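Putative beta-glucosidase (Bifidobacterium adolescentis, PDB 5WAB) hydrolyses beta-glucosidic linkages as a family 3 glycoside hydrolase and may also release terminal arabinopyranose from a ginsenoside. Local coordinates at residues Arg114-Gly119 / Met500-Asp505; Gly451-Val456 / Gln496-Asn501. All blocks are in the same frame, centred on the assembly; numbering follows the deposited sequence.

Contact 1. Residues Arg114-Gly119 / Met500-Asp505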
loop_
_atom_site.group_PDB
_atom_site.type_symbol
_atom_site.label_atom_id
_atom_site.label_comp_id
_atom_site.label_asym_id
_atom_site.label_seq_id
_atom_site.Cartn_x
_atom_site.Cartn_y
_atom_site.Cartn_z
ATOM N N ARG A 114 -6.835 -1.556 7.627
ATOM C CA ARG A 114 -8.004 -1.288 8.456
ATOM C C ARG A 114 -7.591 -0.805 9.835
ATOM O O ARG A 114 -8.139 0.172 10.356
ATOM C CB ARG A 114 -8.864 -2.544 8.559
ATOM C CG ARG A 114 -9.910 -2.519 9.660
ATOM C CD ARG A 114 -10.724 -3.803 9.614
ATOM N NE ARG A 114 -11.851 -3.806 10.538
ATOM C CZ ARG A 114 -11.911 -4.559 11.630
ATOM N NH1 ARG A 114 -10.911 -5.377 11.921
ATOM N NH2 ARG A 114 -12.971 -4.503 12.426
ATOM N N ASN A 115 -6.611 -1.480 10.433
ATOM C CA ASN A 115 -6.094 -1.144 11.744
ATOM C C ASN A 115 -4.570 -1.125 11.670
ATOM O O ASN A 115 -3.964 -2.079 11.149
ATOM C CB ASN A 115 -6.578 -2.149 12.784
ATOM C CG ASN A 115 -6.157 -1.781 14.183
ATOM O OD1 ASN A 115 -4.971 -1.770 14.505
ATOM N ND2 ASN A 115 -7.130 -1.475 15.029
ATOM N N PRO A 116 -3.917 -0.076 12.180
ATOM C CA PRO A 116 -2.457 0.029 12.036
ATOM C C PRO A 116 -1.689 -1.057 12.765
ATOM O O PRO A 116 -0.481 -1.181 12.541
ATOM C CB PRO A 116 -2.147 1.415 12.620
ATOM C CG PRO A 116 -3.263 1.681 13.559
ATOM C CD PRO A 116 -4.479 1.041 12.959
ATOM N N LEU A 117 -2.340 -1.833 13.633
ATOM C CA LEU A 117 -1.690 -2.947 14.311
ATOM C C LEU A 117 -1.510 -4.162 13.413
ATOM O O LEU A 117 -0.872 -5.132 13.836
ATOM C CB LEU A 117 -2.487 -3.358 15.549
ATOM C CG LEU A 117 -2.587 -2.360 16.700
ATOM C CD1 LEU A 117 -3.441 -2.963 17.799
ATOM C CD2 LEU A 117 -1.209 -1.971 17.233
ATOM N N GLY A 118 -2.072 -4.145 12.207
ATOM C CA GLY A 118 -1.952 -5.265 11.292
ATOM C C GLY A 118 -0.516 -5.648 10.996
ATOM O O GLY A 118 0.291 -4.801 10.610
ATOM N N GLY A 119 -0.192 -6.930 11.166
ATOM C CA GLY A 119 1.190 -7.369 11.065
ATOM C C GLY A 119 1.821 -7.161 9.700
ATOM O O GLY A 119 3.041 -7.021 9.599
ATOM N N MET A 500 -4.135 9.688 18.068
ATOM C CA MET A 500 -3.689 9.986 19.424
ATOM C C MET A 500 -3.610 8.724 20.276
ATOM O O MET A 500 -2.847 8.678 21.245
ATOM C CB MET A 500 -4.609 11.016 20.076
ATOM C CG MET A 500 -4.496 12.427 19.496
ATOM S SD MET A 500 -2.820 13.094 19.560
ATOM C CE MET A 500 -2.576 13.283 21.323
ATOM N N ASN A 501 -4.389 7.700 19.933
ATOM C CA ASN A 501 -4.513 6.481 20.718
ATOM C C ASN A 501 -5.204 5.435 19.856
ATOM O O ASN A 501 -6.140 5.762 19.120
ATOM C CB ASN A 501 -5.306 6.733 22.011
ATOM C CG ASN A 501 -5.218 5.576 22.992
ATOM O OD1 ASN A 501 -5.458 4.422 22.638
ATOM N ND2 ASN A 501 -4.853 5.883 24.231
ATOM N N ILE A 502 -4.739 4.184 19.939
ATOM C CA ILE A 502 -5.346 3.115 19.140
ATOM C C ILE A 502 -6.814 2.929 19.501
ATOM O O ILE A 502 -7.611 2.467 18.675
ATOM C CB ILE A 502 -4.562 1.798 19.306
ATOM C CG1 ILE A 502 -5.065 0.734 18.321
ATOM C CG2 ILE A 502 -4.668 1.281 20.737
ATOM C CD1 ILE A 502 -4.972 1.134 16.863
ATOM N N ASN A 503 -7.203 3.294 20.723
ATOM C CA ASN A 503 -8.599 3.165 21.126
ATOM C C ASN A 503 -9.498 4.209 20.482
ATOM O O ASN A 503 -10.708 4.191 20.730
ATOM C CB ASN A 503 -8.716 3.238 22.647
ATOM C CG ASN A 503 -8.160 2.009 23.325
ATOM O OD1 ASN A 503 -7.928 0.988 22.680
ATOM N ND2 ASN A 503 -7.946 2.095 24.628
ATOM N N ASP A 504 -8.947 5.124 19.689
ATOM C CA ASP A 504 -9.776 6.017 18.892
ATOM C C ASP A 504 -10.221 5.373 17.587
ATOM O O ASP A 504 -11.223 5.805 17.009
ATOM C CB ASP A 504 -9.026 7.318 18.601
ATOM C CG ASP A 504 -8.652 8.073 19.866
ATOM O OD1 ASP A 504 -9.347 7.911 20.892
ATOM O OD2 ASP A 504 -7.655 8.824 19.831
ATOM N N ASP A 505 -9.496 4.357 17.122
ATOM C CA ASP A 505 -9.812 3.701 15.856
ATOM C C ASP A 505 -11.155 2.988 15.953
ATOM O O ASP A 505 -11.359 2.184 16.871
ATOM C CB ASP A 505 -8.718 2.697 15.489
ATOM C CG ASP A 505 -8.784 2.259 14.034
ATOM O OD1 ASP A 505 -9.859 1.807 13.585
ATOM O OD2 ASP A 505 -7.742 2.353 13.345
HETATM O O HOH W 1 -10.516 2.314 10.956
HETATM O O HOH W 2 -6.954 2.754 10.342
#
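Ile502 carries the apolar half of this meeting between the N-terminal domain, of the TIM-barrel clan, and the C-terminal domain. From CB, pointed at Arg114-Gly119, Ile502 CG1 leaves anti to the backbone N (chi1 -172°) and lies 4.1 Å from Leu117 CD1, the two side chains crossing obliquely. Ile502 CD1 goes furthest: it touches Pro116 CG at 3.8 Å and Asn115 OD1 at 3.7 Å, the Asn115 and Ile502 side chains crossing at about a right angle. The Asn115 carboxamide is already committed. Asn115 OD1 accepts from Leu117 N at 2.8 Å, in the carbonyl plane, forming an Asx turn within the type I beta turn Asn115-Gly118, while ND2 binds Ser507 OG. An alanine in place of Asn115 would remove both hydrogen bonds of the carboxamide and would probably loosen the turn that presents Pro116 and Leu117 to Ile502. The polar half runs through water. Asp505 directs OD2 tip to tip at Pro116 CD, 3.5 Å away, and two waters each donate to Arg114 O and to one carboxylate oxygen, the shorter hydrogen bond to Arg114 O, from water 2, being 2.8 Å. Asp505 OD1 also pairs with Ser507, and Arg114 forms a salt bridge with Glu522. The contact joins the loop between strand 102-106 and helix 129-144 to the short 3-10 turn following strand 498-499, with Tyr531 of helix 528-531 against Asp505.

Contact 2. Residues Gly451-Val456 / Gln496-Asn501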
loop_
_atom_site.group_PDB
_atom_site.type_symbol
_atom_site.label_atom_id
_atom_site.label_comp_id
_atom_site.label_asym_id
_atom_site.label_seq_id
_atom_site.Cartn_x
_atom_site.Cartn_y
_atom_site.Cartn_z
ATOM N N GLY A 451 7.741 -0.342 10.600
ATOM C CA GLY A 451 6.948 -0.853 9.497
ATOM C C GLY A 451 5.517 -0.365 9.464
ATOM O O GLY A 451 4.902 -0.366 8.394
ATOM N N SER A 452 4.970 0.053 10.604
ATOM C CA SER A 452 3.619 0.595 10.653
ATOM C C SER A 452 3.580 1.703 11.696
ATOM O O SER A 452 4.573 1.975 12.377
ATOM C CB SER A 452 2.589 -0.497 10.946
ATOM O OG SER A 452 1.275 -0.001 10.744
ATOM N N VAL A 453 2.413 2.348 11.812
ATOM C CA VAL A 453 2.281 3.564 12.612
ATOM C C VAL A 453 2.766 3.323 14.029
ATOM O O VAL A 453 2.362 2.359 14.687
ATOM C CB VAL A 453 0.820 4.049 12.614
ATOM C CG1 VAL A 453 0.603 5.048 13.718
ATOM C CG2 VAL A 453 0.476 4.692 11.293
ATOM N N VAL A 454 3.633 4.211 14.508
ATOM C CA VAL A 454 3.967 4.282 15.921
ATOM C C VAL A 454 3.406 5.588 16.468
ATOM O O VAL A 454 3.226 6.569 15.736
ATOM C CB VAL A 454 5.486 4.179 16.180
ATOM C CG1 VAL A 454 6.031 2.863 15.638
ATOM C CG2 VAL A 454 6.223 5.374 15.586
ATOM N N SER A 455 3.100 5.589 17.761
ATOM C CA SER A 455 2.659 6.808 18.421
ATOM C C SER A 455 3.817 7.791 18.533
ATOM O O SER A 455 4.971 7.402 18.745
ATOM C CB SER A 455 2.114 6.481 19.805
ATOM O OG SER A 455 3.040 5.671 20.510
ATOM N N VAL A 456 3.506 9.077 18.384
ATOM C CA VAL A 456 4.508 10.130 18.394
ATOM C C VAL A 456 4.254 11.150 19.498
ATOM O O VAL A 456 5.183 11.540 20.214
ATOM C CB VAL A 456 4.592 10.826 17.019
ATOM C CG1 VAL A 456 5.635 11.930 17.048
ATOM C CG2 VAL A 456 4.908 9.815 15.921
ATOM N N GLN A 496 -1.112 6.944 5.948
ATOM C CA GLN A 496 -1.704 6.319 7.117
ATOM C C GLN A 496 -1.956 7.412 8.144
ATOM O O GLN A 496 -1.128 8.315 8.309
ATOM C CB GLN A 496 -0.756 5.252 7.680
ATOM C CG GLN A 496 -1.397 4.015 8.285
ATOM C CD GLN A 496 -0.372 2.914 8.560
ATOM O OE1 GLN A 496 0.797 3.027 8.185
ATOM N NE2 GLN A 496 -0.805 1.851 9.227
ATOM N N THR A 497 -3.095 7.337 8.826
ATOM C CA THR A 497 -3.384 8.261 9.914
ATOM C C THR A 497 -2.561 7.897 11.144
ATOM O O THR A 497 -2.449 6.722 11.502
ATOM C CB THR A 497 -4.870 8.230 10.265
ATOM O OG1 THR A 497 -5.639 8.711 9.156
ATOM C CG2 THR A 497 -5.154 9.087 11.504
ATOM N N ILE A 498 -1.991 8.907 11.798
ATOM C CA ILE A 498 -1.346 8.699 13.095
ATOM C C ILE A 498 -2.296 9.160 14.193
ATOM O O ILE A 498 -2.443 10.371 14.418
ATOM C CB ILE A 498 -0.010 9.440 13.195
ATOM C CG1 ILE A 498 0.928 9.018 12.072
ATOM C CG2 ILE A 498 0.629 9.158 14.544
ATOM C CD1 ILE A 498 2.302 9.662 12.165
ATOM N N PRO A 499 -2.938 8.251 14.917
ATOM C CA PRO A 499 -3.950 8.658 15.895
ATOM C C PRO A 499 -3.319 9.047 17.225
ATOM O O PRO A 499 -2.145 8.790 17.491
ATOM C CB PRO A 499 -4.812 7.403 16.038
ATOM C CG PRO A 499 -3.837 6.285 15.817
ATOM C CD PRO A 499 -2.840 6.785 14.798
ATOM N N MET A 500 -4.135 9.688 18.068
ATOM C CA MET A 500 -3.689 9.986 19.424
ATOM C C MET A 500 -3.610 8.724 20.276
ATOM O O MET A 500 -2.847 8.678 21.245
ATOM C CB MET A 500 -4.609 11.016 20.076
ATOM C CG MET A 500 -4.496 12.427 19.496
ATOM S SD MET A 500 -2.820 13.094 19.560
ATOM C CE MET A 500 -2.576 13.283 21.323
ATOM N N ASN A 501 -4.389 7.700 19.933
ATOM C CA ASN A 501 -4.513 6.481 20.718
ATOM C C ASN A 501 -5.204 5.435 19.856
ATOM O O ASN A 501 -6.140 5.762 19.120
ATOM C CB ASN A 501 -5.306 6.733 22.011
ATOM C CG ASN A 501 -5.218 5.576 22.992
ATOM O OD1 ASN A 501 -5.458 4.422 22.638
ATOM N ND2 ASN A 501 -4.853 5.883 24.231
HETATM O O HOH W 3 2.154 0.603 7.392
HETATM O O HOH W 4 0.589 9.469 18.656
#
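Within the C-terminal domain of the family 3 fold, the loop that leaves strand 444-449 of the six-stranded mixed sheet is packed against the chain around the short strand 498-499. Val453 buries the most surface in the contact, and its two methyls do different work. Val453 CG2, anti to the carbonyl carbon, lies against the extended side chain of Gln496, 3.4 Å from Gln496 CD, the two side chains crossing obliquely. Val453 CG1, anti to the backbone N (chi1 164°), faces the other way along the segment, 4.0 Å from Pro499 CD, where the two side chains meet tip to tip, and 4.2 Å from Ile498 CG2. The same Ile498 methyl, CG2, also approaches the carbonyl oxygen of Val454.

The Gln496 amide is held from both ends. Its NE2 donates to Ser452 OG over 3.2 Å, with an N-H...O angle of 154° and the hydroxyl oxygen 18° out of the amide plane. At the other end, Gln496 OE1 lies 2.9 Å from water 3, which is also close to Gly451 O. Together these polar neighbours would restrain rotation of the amide beside the Val453 methyl. Ser452 OG has its strongest partner in Pro116 O, so the serine links three pieces of chain. A second water bridges backbone to backbone, accepting from Val456 N and donating to Pro499 O. Beyond the contact, Val454 and Val456 rest on Leu448 of strand 444-449, while Thr497 and Pro499 lean on Tyr531 of helix 528-531.

How the contacts relate
Both contacts are buried, their centres about 7 Å apart, and they show one segment of chain serving two interfaces in succession. Every touching residue of contact 2 is buried, whereas Ile502 in contact 1 is partly exposed. Residues 496-501 pack inside the C-terminal domain in contact 2; the chain then continues through Met500 and Asn501, which both segments share, to contact 1, where it faces the N-terminal domain of the TIM-barrel clan. Both combine apolar packing with bridging water, but the intradomain contact has the larger buried surface and alone adds a direct hydrogen bond across its segments. They meet at Pro116, whose CB packs against Gln496 and Val453.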